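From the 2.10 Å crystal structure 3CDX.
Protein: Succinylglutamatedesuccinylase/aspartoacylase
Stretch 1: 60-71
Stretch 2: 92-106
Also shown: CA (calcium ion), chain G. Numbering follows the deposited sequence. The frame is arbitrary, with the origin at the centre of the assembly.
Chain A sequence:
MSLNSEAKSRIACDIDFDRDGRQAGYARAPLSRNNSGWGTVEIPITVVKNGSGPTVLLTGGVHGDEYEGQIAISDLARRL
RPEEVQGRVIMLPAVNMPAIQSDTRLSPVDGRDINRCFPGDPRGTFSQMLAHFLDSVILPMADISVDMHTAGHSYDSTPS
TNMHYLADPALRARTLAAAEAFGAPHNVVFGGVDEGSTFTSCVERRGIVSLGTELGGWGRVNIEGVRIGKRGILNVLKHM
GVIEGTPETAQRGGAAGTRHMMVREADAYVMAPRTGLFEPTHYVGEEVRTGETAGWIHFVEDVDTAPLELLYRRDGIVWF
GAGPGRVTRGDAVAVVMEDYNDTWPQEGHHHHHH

Stretch 1 (60-71) GGVHGDEYEGQI
Stretch 2 (92-106) LPAVNMPAIQSDTRL

Residues 60-71 and 92-106 pack side by side in one chain, burying 777 Å² in total. CA neighbours run in the same sequence order from Gly-60/Pro-93 (4.3 Å between CA atoms) to Val-62/Asn-96 (5.1 Å between CA atoms); His-63 then lies nearest Arg-105 (4.7 Å between CA atoms), and Gly-64 nearest Ile-100 (3.6 Å between CA atoms). Backbone hydrogen bonds fix the start: Gly-60 N to Leu-92 O (2.8 Å), Val-95 N to Gly-60 O (2.9 Å) and Asn-96 N to Gly-61 O (3.0 Å); Asn-96 (chi1 t) adds ND2 to Val-62 O (3.1 Å). Gly-61 takes a positive phi (69/27), which favours glycine, and an ideal CB there would lie 2.9 Å from Ile-100 CD1, a clash. A type I turn, His-63 to Glu-66, meets helix 97-102, which ends in a Schellman motif at Asp-103 (58/43). At Gly-64 (-64/-27) a CB would lie 2.0 Å from Ala-99 O; without one, its CA makes a CH...O contact with Ala-99 O (3.4 Å). Tyr-67 (m) donates OH to Asp-103 OD1 (2.6 Å; Asp-103 chi1 t). Arg-105, extended (t, t, t, chi4 87°), lays its guanidinium flat on the His-63 ring (m, chi2 135°), centres 3.9 Å apart. Calcium binds His-63 ND1 (2.4 Å) and both Glu-66 carboxylate oxygens, OE1 (2.3 Å) and OE2 (2.4 Å). One water bridges Gly-64 O (2.8 Å) and Ile-100 O (2.7 Å); another joins Asp-65 OD2 (2.7 Å) to Arg-105 N (2.9 Å).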

# COMPACT_ATOMS: atom_id res chain seq x y z
N GLY A 60 22.59 -17.70 -8.43
CA GLY A 60 21.26 -18.08 -8.01
C GLY A 60 20.51 -16.89 -7.42
O GLY A 60 21.12 -15.87 -7.11
N GLY A 61 19.19 -17.01 -7.31
CA GLY A 61 18.38 -16.02 -6.59
C GLY A 61 18.31 -14.69 -7.32
O GLY A 61 18.10 -13.65 -6.71
N VAL A 62 18.45 -14.73 -8.65
CA VAL A 62 18.22 -13.54 -9.47
C VAL A 62 16.77 -13.12 -9.29
O VAL A 62 16.46 -11.93 -9.28
CB VAL A 62 18.60 -13.81 -10.95
CG1 VAL A 62 17.91 -12.83 -11.92
CG2 VAL A 62 20.15 -13.76 -11.08
N HIS A 63 15.89 -14.12 -9.13
CA HIS A 63 14.52 -13.93 -8.67
C HIS A 63 14.43 -14.47 -7.25
O HIS A 63 14.93 -15.55 -6.96
CB HIS A 63 13.52 -14.61 -9.62
CG HIS A 63 13.40 -13.92 -10.95
ND1 HIS A 63 13.40 -14.59 -12.14
CD2 HIS A 63 13.32 -12.60 -11.26
CE1 HIS A 63 13.32 -13.73 -13.15
NE2 HIS A 63 13.26 -12.51 -12.64
N GLY A 64 13.84 -13.68 -6.36
CA GLY A 64 13.86 -14.02 -4.95
C GLY A 64 13.13 -15.30 -4.58
O GLY A 64 13.48 -15.94 -3.57
N ASP A 65 12.14 -15.67 -5.39
CA ASP A 65 11.30 -16.85 -5.14
C ASP A 65 11.75 -18.12 -5.89
O ASP A 65 11.01 -19.09 -6.00
CB ASP A 65 9.81 -16.56 -5.46
CG ASP A 65 9.57 -16.17 -6.92
OD1 ASP A 65 10.52 -15.84 -7.67
OD2 ASP A 65 8.40 -16.14 -7.32
N GLU A 66 12.96 -18.11 -6.43
CA GLU A 66 13.44 -19.28 -7.13
C GLU A 66 14.57 -19.85 -6.31
O GLU A 66 15.66 -19.32 -6.34
CB GLU A 66 13.86 -18.89 -8.53
CG GLU A 66 12.67 -18.39 -9.28
CD GLU A 66 12.99 -17.83 -10.63
OE1 GLU A 66 14.15 -18.01 -11.10
OE2 GLU A 66 12.07 -17.18 -11.19
N TYR A 67 14.26 -20.92 -5.56
CA TYR A 67 15.06 -21.41 -4.41
C TYR A 67 16.20 -22.36 -4.73
O TYR A 67 17.22 -22.36 -4.01
CB TYR A 67 14.15 -22.14 -3.41
CG TYR A 67 12.89 -21.37 -3.08
CD1 TYR A 67 12.95 -20.07 -2.51
CD2 TYR A 67 11.64 -21.94 -3.30
CE1 TYR A 67 11.77 -19.37 -2.20
CE2 TYR A 67 10.46 -21.26 -3.04
CZ TYR A 67 10.52 -19.99 -2.47
OH TYR A 67 9.29 -19.36 -2.24
N GLU A 68 16.03 -23.17 -5.78
CA GLU A 68 16.96 -24.30 -5.97
C GLU A 68 18.41 -23.87 -6.19
O GLU A 68 19.35 -24.46 -5.63
CB GLU A 68 16.43 -25.26 -7.05
CG GLU A 68 15.31 -26.17 -6.55
CD GLU A 68 13.97 -25.46 -6.26
OE1 GLU A 68 13.82 -24.22 -6.36
OE2 GLU A 68 13.03 -26.19 -5.90
N GLY A 69 18.61 -22.79 -6.97
CA GLY A 69 19.97 -22.20 -7.12
C GLY A 69 20.53 -21.63 -5.82
O GLY A 69 21.72 -21.74 -5.55
N GLN A 70 19.67 -20.99 -5.02
CA GLN A 70 20.14 -20.44 -3.73
C GLN A 70 20.69 -21.55 -2.81
O GLN A 70 21.69 -21.34 -2.16
CB GLN A 70 18.98 -19.72 -3.00
CG GLN A 70 18.37 -18.51 -3.78
CD GLN A 70 17.22 -17.91 -3.00
OE1 GLN A 70 17.31 -17.78 -1.78
NE2 GLN A 70 16.10 -17.59 -3.70
N ILE A 71 19.97 -22.69 -2.74
CA ILE A 71 20.40 -23.85 -1.95
C ILE A 71 21.65 -24.53 -2.54
O ILE A 71 22.66 -24.70 -1.83
CB ILE A 71 19.29 -24.88 -1.82
CG1 ILE A 71 18.12 -24.33 -0.96
CG2 ILE A 71 19.84 -26.18 -1.23
CD1 ILE A 71 16.79 -25.13 -1.14
N LEU A 92 27.57 -16.78 -6.52
CA LEU A 92 26.62 -15.78 -5.96
C LEU A 92 25.32 -16.50 -5.85
O LEU A 92 24.54 -16.46 -6.78
CB LEU A 92 26.47 -14.53 -6.86
CG LEU A 92 27.65 -13.55 -6.78
CD1 LEU A 92 28.82 -14.04 -7.67
CD2 LEU A 92 27.30 -12.11 -7.18
N PRO A 93 25.08 -17.17 -4.71
CA PRO A 93 23.86 -17.98 -4.59
C PRO A 93 22.60 -17.15 -4.43
O PRO A 93 21.52 -17.66 -4.63
CB PRO A 93 24.08 -18.74 -3.29
CG PRO A 93 24.95 -17.83 -2.47
CD PRO A 93 25.90 -17.24 -3.48
N ALA A 94 22.74 -15.89 -4.06
CA ALA A 94 21.59 -15.10 -3.65
C ALA A 94 21.73 -13.67 -4.14
O ALA A 94 22.02 -12.78 -3.38
CB ALA A 94 21.44 -15.16 -2.12
N VAL A 95 21.53 -13.47 -5.45
CA VAL A 95 21.90 -12.21 -6.08
C VAL A 95 20.94 -11.06 -5.65
O VAL A 95 21.38 -10.02 -5.21
CB VAL A 95 21.86 -12.35 -7.61
CG1 VAL A 95 21.98 -10.96 -8.31
CG2 VAL A 95 22.99 -13.27 -8.10
N ASN A 96 19.63 -11.29 -5.78
CA ASN A 96 18.62 -10.26 -5.54
C ASN A 96 18.14 -10.34 -4.11
O ASN A 96 16.99 -10.76 -3.83
CB ASN A 96 17.49 -10.49 -6.55
CG ASN A 96 16.58 -9.27 -6.73
OD1 ASN A 96 16.67 -8.28 -5.99
ND2 ASN A 96 15.67 -9.37 -7.71
N MET A 97 19.01 -9.98 -3.18
CA MET A 97 18.72 -10.12 -1.75
C MET A 97 17.40 -9.52 -1.26
O MET A 97 16.66 -10.18 -0.53
CB MET A 97 19.88 -9.59 -0.90
CG MET A 97 20.96 -10.67 -0.62
SD MET A 97 20.33 -12.18 0.22
CE MET A 97 19.44 -11.63 1.59
N PRO A 98 17.07 -8.28 -1.70
CA PRO A 98 15.75 -7.77 -1.24
C PRO A 98 14.55 -8.62 -1.69
O PRO A 98 13.57 -8.77 -0.93
CB PRO A 98 15.69 -6.34 -1.82
CG PRO A 98 17.19 -5.96 -2.11
CD PRO A 98 17.81 -7.29 -2.53
N ALA A 99 14.59 -9.15 -2.90
CA ALA A 99 13.47 -9.97 -3.40
C ALA A 99 13.47 -11.34 -2.74
O ALA A 99 12.42 -11.99 -2.59
CB ALA A 99 13.54 -10.11 -4.93
N ILE A 100 14.67 -11.80 -2.37
CA ILE A 100 14.84 -13.04 -1.61
C ILE A 100 14.13 -12.89 -0.25
O ILE A 100 13.33 -13.75 0.16
CB ILE A 100 16.35 -13.38 -1.48
CG1 ILE A 100 16.87 -13.86 -2.83
CG2 ILE A 100 16.62 -14.45 -0.38
CD1 ILE A 100 18.38 -14.15 -2.86
N GLN A 101 14.37 -11.75 0.40
CA GLN A 101 13.76 -11.46 1.70
C GLN A 101 12.26 -11.42 1.60
O GLN A 101 11.56 -11.98 2.45
CB GLN A 101 14.34 -10.18 2.30
CG GLN A 101 15.80 -10.43 2.67
CD GLN A 101 16.55 -9.22 3.21
OE1 GLN A 101 17.16 -9.30 4.28
NE2 GLN A 101 16.55 -8.10 2.45
N SER A 102 11.75 -10.78 0.54
CA SER A 102 10.29 -10.69 0.35
C SER A 102 9.70 -11.96 -0.31
O SER A 102 8.46 -12.11 -0.46
CB SER A 102 9.94 -9.45 -0.46
OG SER A 102 10.50 -9.58 -1.73
N ASP A 103 10.57 -12.89 -0.70
CA ASP A 103 10.11 -14.11 -1.39
C ASP A 103 9.34 -13.78 -2.65
O ASP A 103 8.31 -14.37 -2.95
CB ASP A 103 9.33 -15.08 -0.46
CG ASP A 103 9.13 -16.50 -1.07
OD1 ASP A 103 9.76 -16.82 -2.09
OD2 ASP A 103 8.38 -17.33 -0.51
N THR A 104 9.83 -12.82 -3.43
CA THR A 104 9.11 -12.43 -4.64
C THR A 104 10.01 -12.46 -5.86
O THR A 104 11.22 -12.39 -5.74
CB THR A 104 8.43 -11.00 -4.52
OG1 THR A 104 9.44 -10.04 -4.20
CG2 THR A 104 7.39 -10.97 -3.42
N ARG A 105 9.38 -12.53 -7.03
CA ARG A 105 10.05 -12.38 -8.32
C ARG A 105 10.52 -10.95 -8.52
O ARG A 105 11.70 -10.74 -8.89
CB ARG A 105 9.09 -12.75 -9.45
CG ARG A 105 9.77 -12.84 -10.80
CD ARG A 105 8.73 -13.15 -11.87
NE ARG A 105 9.31 -13.10 -13.21
CZ ARG A 105 9.91 -14.13 -13.80
NH1 ARG A 105 10.03 -15.29 -13.17
NH2 ARG A 105 10.41 -13.99 -15.01
N LEU A 106 9.61 -9.97 -8.32
CA LEU A 106 9.88 -8.55 -8.51
C LEU A 106 10.50 -7.98 -7.26
O LEU A 106 10.28 -8.50 -6.15
CB LEU A 106 8.57 -7.75 -8.79
CG LEU A 106 7.63 -8.27 -9.90
CD1 LEU A 106 6.56 -7.22 -10.29
CD2 LEU A 106 8.41 -8.71 -11.10
CA CA G . 13.68 -16.81 -12.95
O HOH W 1 12.97 -16.20 -0.81
O HOH W 2 9.92 -16.07 -10.27
O HOH W 3 6.85 -13.94 -6.88